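Hemin degrading factor (Pseudomonas aeruginosa, PDB 4MF9) binds heme and probably takes part in intracellular heme trafficking and degradation. Local coordinates at residues G77-L82 against P113-R118; A129-T134 against T138-Q143; A151-F156 against C271-T276. All coordinates share one frame; numbering follows the deposited sequence.

How the contacts relate
The three contacts follow two large antiparallel sheets from near one edge of the first sheet to the heme side of the second. Contact 2 is a hairpin within the first sheet. Contacts 1 and 3 join that sheet to the second one. Their centres are about 7 Å apart, and strands 78-84 and 151-157 are neighbours, as are 117-120 and 271-277. Contact 2 lies farther out, with its centre about 18 Å from that of contact 1 and about 17 Å from that of contact 3. A backbone hydrogen bond between Ile142 and Val155 ties contact 2 to contact 3. Arg118 in contact 1 reaches the heme directly. The side chain of Cys271 in contact 3 is about 10 Å from the bound heme.

Contact 1: residues G77-L82 against P113-R118; sequences GPIMAL and PDIDLR. With HEM (protoporphyrin IX containing Fe), chain C.
Ile79 has CG1 between its backbone N and carbonyl carbon (chi1 41°), and its tip turns toward Ile115. Ile115 has CG1 beside its own N (chi1 -53°), which directs CD1 toward strand 78-84. Ile79 is on a strand of one antiparallel sheet, and Ile115 is on the loop leading into strand 117-120 of the other, in this HemS/ChuX fold. No hydrogen bond crosses this interface. Ile79 CD1 touches Ile115 CD1 at 4.0 Å, and the two side chains cross at about a right angle. Ala81 CB also lies 4.0 Å from Ile115 CD1. The CD1 methyl of Ile115 therefore meets both Ile79 and Ala81. All three side chains are buried. Leu117 adds apolar bulk nearby and packs on His153 and Tyr96.

The same segment reaches the heme at Arg118. Arg118 NH1 makes a salt bridge to Asp116 OD1 at 2.8 Å, met from above the carboxylate plane. NH1 also bonds to Leu117 O at 3.0 Å. These bonds hold the guanidinium group in place, and the carboxylate probably balances its charge. The side chain runs alongside the heme, with CG near C4C and NH2 near NB. Arg118 meets the macrocycle closest at NE, 3.0 Å from heme NC.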
loop_
_atom_site.group_PDB
_atom_site.type_symbol
_atom_site.label_atom_id
_atom_site.label_comp_id
_atom_site.label_asym_id
_atom_site.label_seq_id
_atom_site.Cartn_x
_atom_site.Cartn_y
_atom_site.Cartn_z
ATOM N N GLY A 77 14.429 11.028 -11.034
ATOM C CA GLY A 77 13.834 10.588 -12.287
ATOM C C GLY A 77 12.922 9.395 -12.083
ATOM O O GLY A 77 12.415 9.186 -10.985
ATOM N N PRO A 78 12.698 8.612 -13.143
ATOM C CA PRO A 78 11.826 7.439 -13.035
ATOM C C PRO A 78 12.334 6.447 -12.000
ATOM O O PRO A 78 13.484 6.000 -12.075
ATOM C CB PRO A 78 11.893 6.819 -14.438
ATOM C CG PRO A 78 12.207 7.970 -15.330
ATOM C CD PRO A 78 13.134 8.849 -14.532
ATOM N N ILE A 79 11.473 6.111 -11.047
ATOM C CA ILE A 79 11.789 5.122 -10.033
ATOM C C ILE A 79 10.743 4.023 -10.028
ATOM O O ILE A 79 9.819 4.009 -10.858
ATOM C CB ILE A 79 11.833 5.761 -8.630
ATOM C CG1 ILE A 79 10.701 6.777 -8.457
ATOM C CG2 ILE A 79 13.186 6.434 -8.389
ATOM C CD1 ILE A 79 9.375 6.178 -7.934
ATOM N N MET A 80 10.857 3.125 -9.094
ATOM C CA MET A 80 9.802 2.211 -8.803
ATOM C C MET A 80 9.367 2.342 -7.331
ATOM O O MET A 80 10.173 2.241 -6.442
ATOM C CB MET A 80 10.247 0.795 -9.096
ATOM C CG MET A 80 9.215 -0.252 -8.920
ATOM S SD MET A 80 8.999 -0.900 -7.322
ATOM C CE MET A 80 10.333 -2.053 -7.103
ATOM N N ALA A 81 8.090 2.568 -7.137
ATOM C CA ALA A 81 7.523 2.724 -5.804
ATOM C C ALA A 81 6.932 1.392 -5.390
ATOM O O ALA A 81 6.245 0.734 -6.188
ATOM C CB ALA A 81 6.449 3.820 -5.797
ATOM N N LEU A 82 7.194 0.985 -4.152
ATOM C CA LEU A 82 6.706 -0.302 -3.656
ATOM C C LEU A 82 5.931 -0.101 -2.372
ATOM O O LEU A 82 6.484 0.337 -1.362
ATOM C CB LEU A 82 7.860 -1.280 -3.404
ATOM C CG LEU A 82 7.616 -2.800 -3.328
ATOM C CD1 LEU A 82 8.971 -3.528 -3.417
ATOM C CD2 LEU A 82 6.890 -3.241 -2.069
ATOM N N PRO A 113 -0.185 10.436 -13.440
ATOM C CA PRO A 113 -0.811 9.269 -14.070
ATOM C C PRO A 113 -0.075 7.966 -13.753
ATOM O O PRO A 113 -0.566 6.891 -14.104
ATOM C CB PRO A 113 -0.702 9.580 -15.569
ATOM C CG PRO A 113 -0.411 11.052 -15.655
ATOM C CD PRO A 113 0.377 11.362 -14.435
ATOM N N ASP A 114 1.080 8.052 -13.095
ATOM C CA ASP A 114 1.846 6.841 -12.800
ATOM C C ASP A 114 2.040 6.624 -11.304
ATOM O O ASP A 114 1.371 5.770 -10.712
ATOM C CB ASP A 114 3.186 6.862 -13.537
ATOM C CG ASP A 114 3.012 6.875 -15.039
ATOM O OD1 ASP A 114 2.855 5.789 -15.632
ATOM O OD2 ASP A 114 3.018 7.976 -15.622
ATOM N N ILE A 115 2.949 7.383 -10.691
ATOM C CA ILE A 115 3.048 7.358 -9.237
ATOM C C ILE A 115 1.890 8.167 -8.642
ATOM O O ILE A 115 1.723 9.355 -8.944
ATOM C CB ILE A 115 4.413 7.895 -8.720
ATOM C CG1 ILE A 115 5.584 7.173 -9.405
ATOM C CG2 ILE A 115 4.490 7.761 -7.204
ATOM C CD1 ILE A 115 5.602 5.682 -9.180
ATOM N N ASP A 116 1.093 7.526 -7.792
ATOM C CA ASP A 116 -0.147 8.122 -7.282
ATOM C C ASP A 116 -0.278 7.581 -5.869
ATOM O O ASP A 116 -0.547 6.397 -5.673
ATOM C CB ASP A 116 -1.318 7.669 -8.166
ATOM C CG ASP A 116 -2.615 8.429 -7.906
ATOM O OD1 ASP A 116 -2.583 9.565 -7.371
ATOM O OD2 ASP A 116 -3.684 7.883 -8.277
ATOM N N LEU A 117 -0.044 8.435 -4.883
ATOM C CA LEU A 117 0.137 7.975 -3.517
ATOM C C LEU A 117 -0.624 8.863 -2.547
ATOM O O LEU A 117 -0.717 10.079 -2.743
ATOM C CB LEU A 117 1.637 8.008 -3.145
ATOM C CG LEU A 117 2.602 7.045 -3.836
ATOM C CD1 LEU A 117 4.070 7.453 -3.605
ATOM C CD2 LEU A 117 2.398 5.645 -3.314
ATOM N N ARG A 118 -1.151 8.263 -1.489
ATOM C CA ARG A 118 -1.681 9.039 -0.374
ATOM C C ARG A 118 -0.866 8.642 0.837
ATOM O O ARG A 118 -0.863 7.467 1.235
ATOM C CB ARG A 118 -3.158 8.731 -0.124
ATOM C CG ARG A 118 -4.040 8.809 -1.362
ATOM C CD ARG A 118 -4.021 10.191 -2.014
ATOM N NE ARG A 118 -4.814 10.215 -3.248
ATOM C CZ ARG A 118 -4.299 10.232 -4.478
ATOM N NH1 ARG A 118 -2.977 10.248 -4.658
ATOM N NH2 ARG A 118 -5.105 10.243 -5.538
HETATM C CHA HEM C . -10.713 7.149 -3.861
HETATM C CHB HEM C . -9.107 10.470 -6.830
HETATM C CHC HEM C . -7.114 12.761 -3.102
HETATM C CHD HEM C . -7.759 8.817 -0.468
HETATM C C1A HEM C . -10.516 7.908 -4.979
HETATM C C2A HEM C . -11.116 7.685 -6.250
HETATM C C3A HEM C . -10.681 8.623 -7.057
HETATM C C4A HEM C . -9.782 9.393 -6.319
HETATM C CMA HEM C . -11.045 8.762 -8.508
HETATM C CAA HEM C . -12.095 6.635 -6.642
HETATM C CBA HEM C . -13.368 7.105 -7.391
HETATM C CGA HEM C . -14.232 7.797 -6.401
HETATM O O1A HEM C . -14.770 8.869 -6.661
HETATM O O2A HEM C . -14.374 7.265 -5.332
HETATM C C1B HEM C . -8.447 11.367 -6.002
HETATM C C2B HEM C . -7.915 12.540 -6.558
HETATM C C3B HEM C . -7.353 13.226 -5.553
HETATM C C4B HEM C . -7.556 12.406 -4.338
HETATM C CMB HEM C . -8.008 12.955 -7.996
HETATM C CAB HEM C . -6.697 14.552 -5.756
HETATM C CBB HEM C . -5.717 15.029 -5.051
HETATM C C1C HEM C . -7.114 11.924 -2.050
HETATM C C2C HEM C . -6.655 12.238 -0.787
HETATM C C3C HEM C . -6.833 11.128 -0.019
HETATM C C4C HEM C . -7.407 10.104 -0.823
HETATM C CMC HEM C . -6.096 13.557 -0.349
HETATM C CAC HEM C . -6.477 11.017 1.375
HETATM C CBC HEM C . -6.516 9.826 1.895
HETATM C C1D HEM C . -8.663 8.015 -1.178
HETATM C C2D HEM C . -9.250 6.738 -0.671
HETATM C C3D HEM C . -10.073 6.309 -1.624
HETATM C C4D HEM C . -9.984 7.300 -2.702
HETATM C CMD HEM C . -9.022 6.018 0.641
HETATM C CAD HEM C . -10.899 5.050 -1.584
HETATM C CBD HEM C . -12.350 5.420 -1.278
HETATM C CGD HEM C . -13.312 4.357 -0.845
HETATM O O1D HEM C . -14.357 4.320 -1.459
HETATM O O2D HEM C . -13.121 3.588 0.085
HETATM N NA HEM C . -9.686 8.964 -5.043
HETATM N NB HEM C . -8.229 11.309 -4.679
HETATM N NC HEM C . -7.554 10.666 -2.028
HETATM N ND HEM C . -9.134 8.282 -2.387
HETATM FE FE HEM C . -8.735 9.738 -3.435
#

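Contact 2: residues A129-T134 against T138-Q143; sequences AIAEET and TQRSIQ
Ile130 and Ser141 form one hydrogen-bonded pair of an antiparallel beta hairpin, and Glu132 and Gln139 form the next. Ile130 N bonds to Ser141 O at 2.8 Å, nearly straight at 173°. Ser141 N returns the bond to Ile130 O. Glu132 and Gln139 exchange backbone bonds in the same way. Close CA-H...O contacts fill the steps between, such as Arg140 CA to Ile130 O at 3.1 Å.

Side-chain packing occurs on both faces. With Ala129, Ala131 and Arg140 on one face, Ile142 has CG1 beside its backbone N (chi1 -58°), and its CD1 makes an apolar contact with Ala129 CB at 3.6 Å. On the face of Ile130 and Glu132, Ile130 CD1 rests 3.7 Å from Gln143 CD, against the amide group.

Polar side chains interact on both faces. Gln143 NE2 donates to Ser141 OG at 3.0 Å, which helps fix the rotation of the amide. A water links the side chains of Glu132 and Gln139, donating to Glu132 OE2 at 2.6 Å and to Gln139 OE1. The strongest partner of Glu132 is Arg54, a salt bridge to the same OE2. Thr138 OG1 sits over one face of the Arg140 guanidinium, which also makes a cation-pi contact with Trp166.

The hairpin lies between strands 59-62 and 151-157 in the sheet. Helix 166-173 covers the face of Ala129 and Ile142 through Trp166, and Val170 also packs on Ala129.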
loop_
_atom_site.group_PDB
_atom_site.type_symbol
_atom_site.label_atom_id
_atom_site.label_comp_id
_atom_site.label_asym_id
_atom_site.label_seq_id
_atom_site.Cartn_x
_atom_site.Cartn_y
_atom_site.Cartn_z
ATOM N N ALA A 129 18.522 5.155 3.490
ATOM C CA ALA A 129 18.938 5.073 2.102
ATOM C C ALA A 129 19.896 3.907 2.032
ATOM O O ALA A 129 20.931 3.908 2.714
ATOM C CB ALA A 129 19.637 6.359 1.678
ATOM N N ILE A 130 19.546 2.931 1.229
ATOM C CA ILE A 130 20.318 1.732 1.065
ATOM C C ILE A 130 21.069 1.733 -0.286
ATOM O O ILE A 130 20.515 2.041 -1.289
ATOM C CB ILE A 130 19.414 0.506 1.203
ATOM C CG1 ILE A 130 18.723 0.502 2.559
ATOM C CG2 ILE A 130 20.170 -0.774 1.001
ATOM C CD1 ILE A 130 17.887 -0.702 2.841
ATOM N N ALA A 131 22.344 1.390 -0.283
ATOM C CA ALA A 131 23.076 1.212 -1.532
ATOM C C ALA A 131 23.713 -0.172 -1.509
ATOM O O ALA A 131 24.853 -0.336 -1.060
ATOM C CB ALA A 131 24.140 2.304 -1.690
ATOM N N GLU A 132 23.006 -1.155 -2.008
ATOM C CA GLU A 132 23.301 -2.537 -1.829
ATOM C C GLU A 132 24.185 -3.091 -2.955
ATOM O O GLU A 132 23.786 -3.039 -4.047
ATOM C CB GLU A 132 22.013 -3.343 -1.778
ATOM C CG GLU A 132 22.289 -4.783 -1.464
ATOM C CD GLU A 132 21.135 -5.559 -0.910
ATOM O OE1 GLU A 132 21.344 -6.721 -0.667
ATOM O OE2 GLU A 132 20.060 -5.046 -0.719
ATOM N N GLU A 133 25.352 -3.617 -2.656
ATOM C CA GLU A 133 26.234 -4.187 -3.668
ATOM C C GLU A 133 25.541 -5.330 -4.386
ATOM O O GLU A 133 25.056 -6.182 -3.767
ATOM C CB GLU A 133 27.457 -4.786 -2.962
ATOM C CG GLU A 133 28.726 -3.998 -3.191
ATOM C CD GLU A 133 29.881 -4.269 -2.201
ATOM O OE1 GLU A 133 30.882 -3.538 -2.329
ATOM O OE2 GLU A 133 29.803 -5.160 -1.327
ATOM N N THR A 134 25.452 -5.259 -5.693
ATOM C CA THR A 134 25.150 -6.385 -6.597
ATOM C C THR A 134 26.445 -6.952 -7.197
ATOM O O THR A 134 27.510 -6.379 -6.971
ATOM C CB THR A 134 24.129 -6.006 -7.704
ATOM O OG1 THR A 134 24.631 -4.995 -8.566
ATOM C CG2 THR A 134 22.886 -5.493 -7.081
ATOM N N THR A 138 25.127 -1.591 -8.016
ATOM C CA THR A 138 24.594 -1.351 -6.686
ATOM C C THR A 138 23.103 -0.994 -6.760
ATOM O O THR A 138 22.676 -0.177 -7.585
ATOM C CB THR A 138 25.434 -0.294 -5.926
ATOM O OG1 THR A 138 24.579 0.611 -5.214
ATOM C CG2 THR A 138 26.320 0.489 -6.888
ATOM N N GLN A 139 22.310 -1.606 -5.918
ATOM C CA GLN A 139 20.864 -1.418 -5.922
ATOM C C GLN A 139 20.535 -0.422 -4.810
ATOM O O GLN A 139 20.850 -0.662 -3.682
ATOM C CB GLN A 139 20.160 -2.752 -5.695
ATOM C CG GLN A 139 18.656 -2.781 -5.866
ATOM C CD GLN A 139 18.093 -4.159 -5.632
ATOM O OE1 GLN A 139 17.529 -4.461 -4.588
ATOM N NE2 GLN A 139 18.269 -5.018 -6.611
ATOM N N ARG A 140 19.970 0.701 -5.202
ATOM C CA ARG A 140 19.724 1.815 -4.300
ATOM C C ARG A 140 18.242 1.944 -3.996
ATOM O O ARG A 140 17.392 1.767 -4.876
ATOM C CB ARG A 140 20.265 3.115 -4.906
ATOM C CG ARG A 140 21.754 3.006 -5.261
ATOM C CD ARG A 140 22.263 4.244 -5.969
ATOM N NE ARG A 140 23.719 4.192 -6.123
ATOM C CZ ARG A 140 24.343 3.648 -7.164
ATOM N NH1 ARG A 140 23.642 3.110 -8.157
ATOM N NH2 ARG A 140 25.671 3.647 -7.218
ATOM N N SER A 141 17.928 2.184 -2.762
ATOM C CA SER A 141 16.547 2.360 -2.367
ATOM C C SER A 141 16.390 3.267 -1.172
ATOM O O SER A 141 17.281 3.327 -0.375
ATOM C CB SER A 141 15.864 1.042 -2.088
ATOM O OG SER A 141 16.351 0.364 -1.017
ATOM N N ILE A 142 15.251 3.940 -1.092
ATOM C CA ILE A 142 14.838 4.673 0.116
ATOM C C ILE A 142 13.756 3.863 0.809
ATOM O O ILE A 142 12.838 3.499 0.185
ATOM C CB ILE A 142 14.314 6.075 -0.232
ATOM C CG1 ILE A 142 15.378 6.892 -0.981
ATOM C CG2 ILE A 142 13.791 6.770 0.978
ATOM C CD1 ILE A 142 16.619 7.060 -0.197
ATOM N N GLN A 143 13.940 3.513 2.064
ATOM C CA GLN A 143 12.983 2.658 2.716
ATOM C C GLN A 143 12.464 3.251 4.031
ATOM O O GLN A 143 13.226 3.610 4.864
ATOM C CB GLN A 143 13.498 1.231 2.931
ATOM C CG GLN A 143 14.135 0.581 1.713
ATOM C CD GLN A 143 14.372 -0.931 1.817
ATOM O OE1 GLN A 143 14.111 -1.546 2.784
ATOM N NE2 GLN A 143 14.830 -1.486 0.760
HETATM O O HOH W 1 18.251 -3.578 -1.878
#

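Contact 3: residues A151-F156 against C271-T276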
loop_
_atom_site.group_PDB
_atom_site.type_symbol
_atom_site.label_atom_id
_atom_site.label_comp_id
_atom_site.label_asym_id
_atom_site.label_seq_id
_atom_site.Cartn_x
_atom_site.Cartn_y
_atom_site.Cartn_z
ATOM N N ALA A 151 7.606 -2.103 7.421
ATOM C CA ALA A 151 7.762 -1.259 6.238
ATOM C C ALA A 151 6.524 -0.425 5.953
ATOM O O ALA A 151 5.386 -0.919 6.030
ATOM C CB ALA A 151 8.108 -2.100 5.028
ATOM N N VAL A 152 6.746 0.834 5.603
ATOM C CA VAL A 152 5.654 1.709 5.203
ATOM C C VAL A 152 5.583 1.792 3.681
ATOM O O VAL A 152 4.523 1.580 3.075
ATOM C CB VAL A 152 5.816 3.122 5.806
ATOM C CG1 VAL A 152 4.907 4.083 5.108
ATOM C CG2 VAL A 152 5.500 3.099 7.270
ATOM N N HIS A 153 6.734 2.050 3.071
ATOM C CA HIS A 153 6.816 2.474 1.682
ATOM C C HIS A 153 8.284 2.423 1.270
ATOM O O HIS A 153 9.166 2.797 2.063
ATOM C CB HIS A 153 6.336 3.925 1.606
ATOM C CG HIS A 153 6.289 4.493 0.216
ATOM N ND1 HIS A 153 5.616 3.883 -0.821
ATOM C CD2 HIS A 153 6.808 5.639 -0.288
ATOM C CE1 HIS A 153 5.737 4.624 -1.915
ATOM N NE2 HIS A 153 6.454 5.692 -1.616
ATOM N N LYS A 154 8.555 2.002 0.040
ATOM C CA LYS A 154 9.943 1.985 -0.450
ATOM C C LYS A 154 9.982 2.556 -1.848
ATOM O O LYS A 154 9.037 2.363 -2.620
ATOM C CB LYS A 154 10.502 0.556 -0.497
ATOM C CG LYS A 154 10.625 -0.112 0.845
ATOM C CD LYS A 154 10.776 -1.620 0.693
ATOM C CE LYS A 154 11.074 -2.256 2.044
ATOM N NZ LYS A 154 11.046 -3.735 1.973
ATOM N N VAL A 155 11.068 3.247 -2.186
ATOM C CA VAL A 155 11.269 3.665 -3.565
ATOM C C VAL A 155 12.625 3.214 -4.080
ATOM O O VAL A 155 13.666 3.455 -3.455
ATOM C CB VAL A 155 10.916 5.176 -3.838
ATOM C CG1 VAL A 155 10.185 5.817 -2.651
ATOM C CG2 VAL A 155 12.088 5.976 -4.260
ATOM N N PHE A 156 12.585 2.500 -5.198
ATOM C CA PHE A 156 13.771 1.867 -5.743
ATOM C C PHE A 156 14.251 2.605 -6.975
ATOM O O PHE A 156 13.459 2.939 -7.854
ATOM C CB PHE A 156 13.464 0.407 -6.090
ATOM C CG PHE A 156 13.484 -0.512 -4.903
ATOM C CD1 PHE A 156 12.369 -0.627 -4.079
ATOM C CD2 PHE A 156 14.622 -1.257 -4.602
ATOM C CE1 PHE A 156 12.389 -1.469 -2.974
ATOM C CE2 PHE A 156 14.641 -2.103 -3.508
ATOM C CZ PHE A 156 13.522 -2.211 -2.691
ATOM N N CYS A 271 0.185 4.313 4.195
ATOM C CA CYS A 271 0.465 4.639 2.810
ATOM C C CYS A 271 -0.503 3.902 1.918
ATOM O O CYS A 271 -0.773 2.717 2.126
ATOM C CB CYS A 271 1.917 4.267 2.461
ATOM S SG CYS A 271 2.467 4.781 0.817
ATOM N N ILE A 272 -1.051 4.610 0.939
ATOM C CA ILE A 272 -1.875 3.969 -0.078
ATOM C C ILE A 272 -1.298 4.302 -1.442
ATOM O O ILE A 272 -0.993 5.461 -1.723
ATOM C CB ILE A 272 -3.350 4.408 0.011
ATOM C CG1 ILE A 272 -3.932 4.026 1.378
ATOM C CG2 ILE A 272 -4.141 3.809 -1.146
ATOM C CD1 ILE A 272 -5.235 4.752 1.741
ATOM N N GLN A 273 -1.142 3.272 -2.271
ATOM C CA GLN A 273 -0.583 3.407 -3.611
ATOM C C GLN A 273 -1.630 2.956 -4.635
ATOM O O GLN A 273 -2.326 1.967 -4.428
ATOM C CB GLN A 273 0.679 2.547 -3.735
ATOM C CG GLN A 273 1.396 2.639 -5.071
ATOM C CD GLN A 273 2.836 2.102 -5.001
ATOM O OE1 GLN A 273 3.614 2.470 -4.110
ATOM N NE2 GLN A 273 3.185 1.234 -5.936
ATOM N N ILE A 274 -1.725 3.688 -5.740
ATOM C CA ILE A 274 -2.825 3.516 -6.686
ATOM C C ILE A 274 -2.272 3.345 -8.096
ATOM O O ILE A 274 -1.325 4.031 -8.489
ATOM C CB ILE A 274 -3.761 4.762 -6.661
ATOM C CG1 ILE A 274 -4.179 5.099 -5.232
ATOM C CG2 ILE A 274 -5.002 4.532 -7.503
ATOM C CD1 ILE A 274 -4.627 6.554 -5.037
ATOM N N HIS A 275 -2.845 2.407 -8.841
ATOM C CA HIS A 275 -2.582 2.292 -10.268
ATOM C C HIS A 275 -3.850 2.668 -11.009
ATOM O O HIS A 275 -4.916 2.163 -10.680
ATOM C CB HIS A 275 -2.225 0.866 -10.639
ATOM C CG HIS A 275 -2.365 0.574 -12.106
ATOM N ND1 HIS A 275 -1.460 1.025 -13.043
ATOM C CD2 HIS A 275 -3.310 -0.112 -12.794
ATOM C CE1 HIS A 275 -1.833 0.617 -14.244
ATOM N NE2 HIS A 275 -2.958 -0.068 -14.124
ATOM N N THR A 276 -3.734 3.553 -11.995
ATOM C CA THR A 276 -4.854 3.873 -12.874
ATOM C C THR A 276 -4.506 3.442 -14.292
ATOM O O THR A 276 -3.438 3.770 -14.802
ATOM C CB THR A 276 -5.179 5.374 -12.859
ATOM O OG1 THR A 276 -5.491 5.785 -11.520
ATOM C CG2 THR A 276 -6.363 5.673 -13.759
#
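Cys271 SG leans on the imidazole of His153, 4.1 Å from the ring centroid. The approach is oblique, 32° off the ring normal. The closest ring atom is His153 ND1, 3.7 Å from SG. Gln273 comes to the same ring at its edge, with OE1 in the ring plane and 3.7 Å from His153 CE1. The amide and ring planes stand almost perpendicular, 88° apart. Val152 CG1 completes the shell, 4.0 Å from Cys271 CB. No hydrogen bond crosses between the two segments. His153 CG is anti to its own N (chi1 -177°), which carries the ring across to the other strand.

A second shell probably fixes the orientation of these groups. Thr83 OG1 is hydrogen-bonded to both His153 ND1 and Gln273 OE1, so one hydroxyl joins the two side chains. Tyr96 OH bonds to His153 NE2, and both ring nitrogens thus have partners. Gln273 NE2 bonds to Ala81 O and His90 ND1. Together these bonds hold a polar cluster in a buried position.

The contact joins segments from the two HemS/ChuX family regions of the chain. Strand 151-157 runs between 138-146 and 78-84 in one sheet. Strand 271-277 lies between 117-120 and 262-268 in the other, and Leu117 and Leu119 of strand 117-120 pack beside the contact.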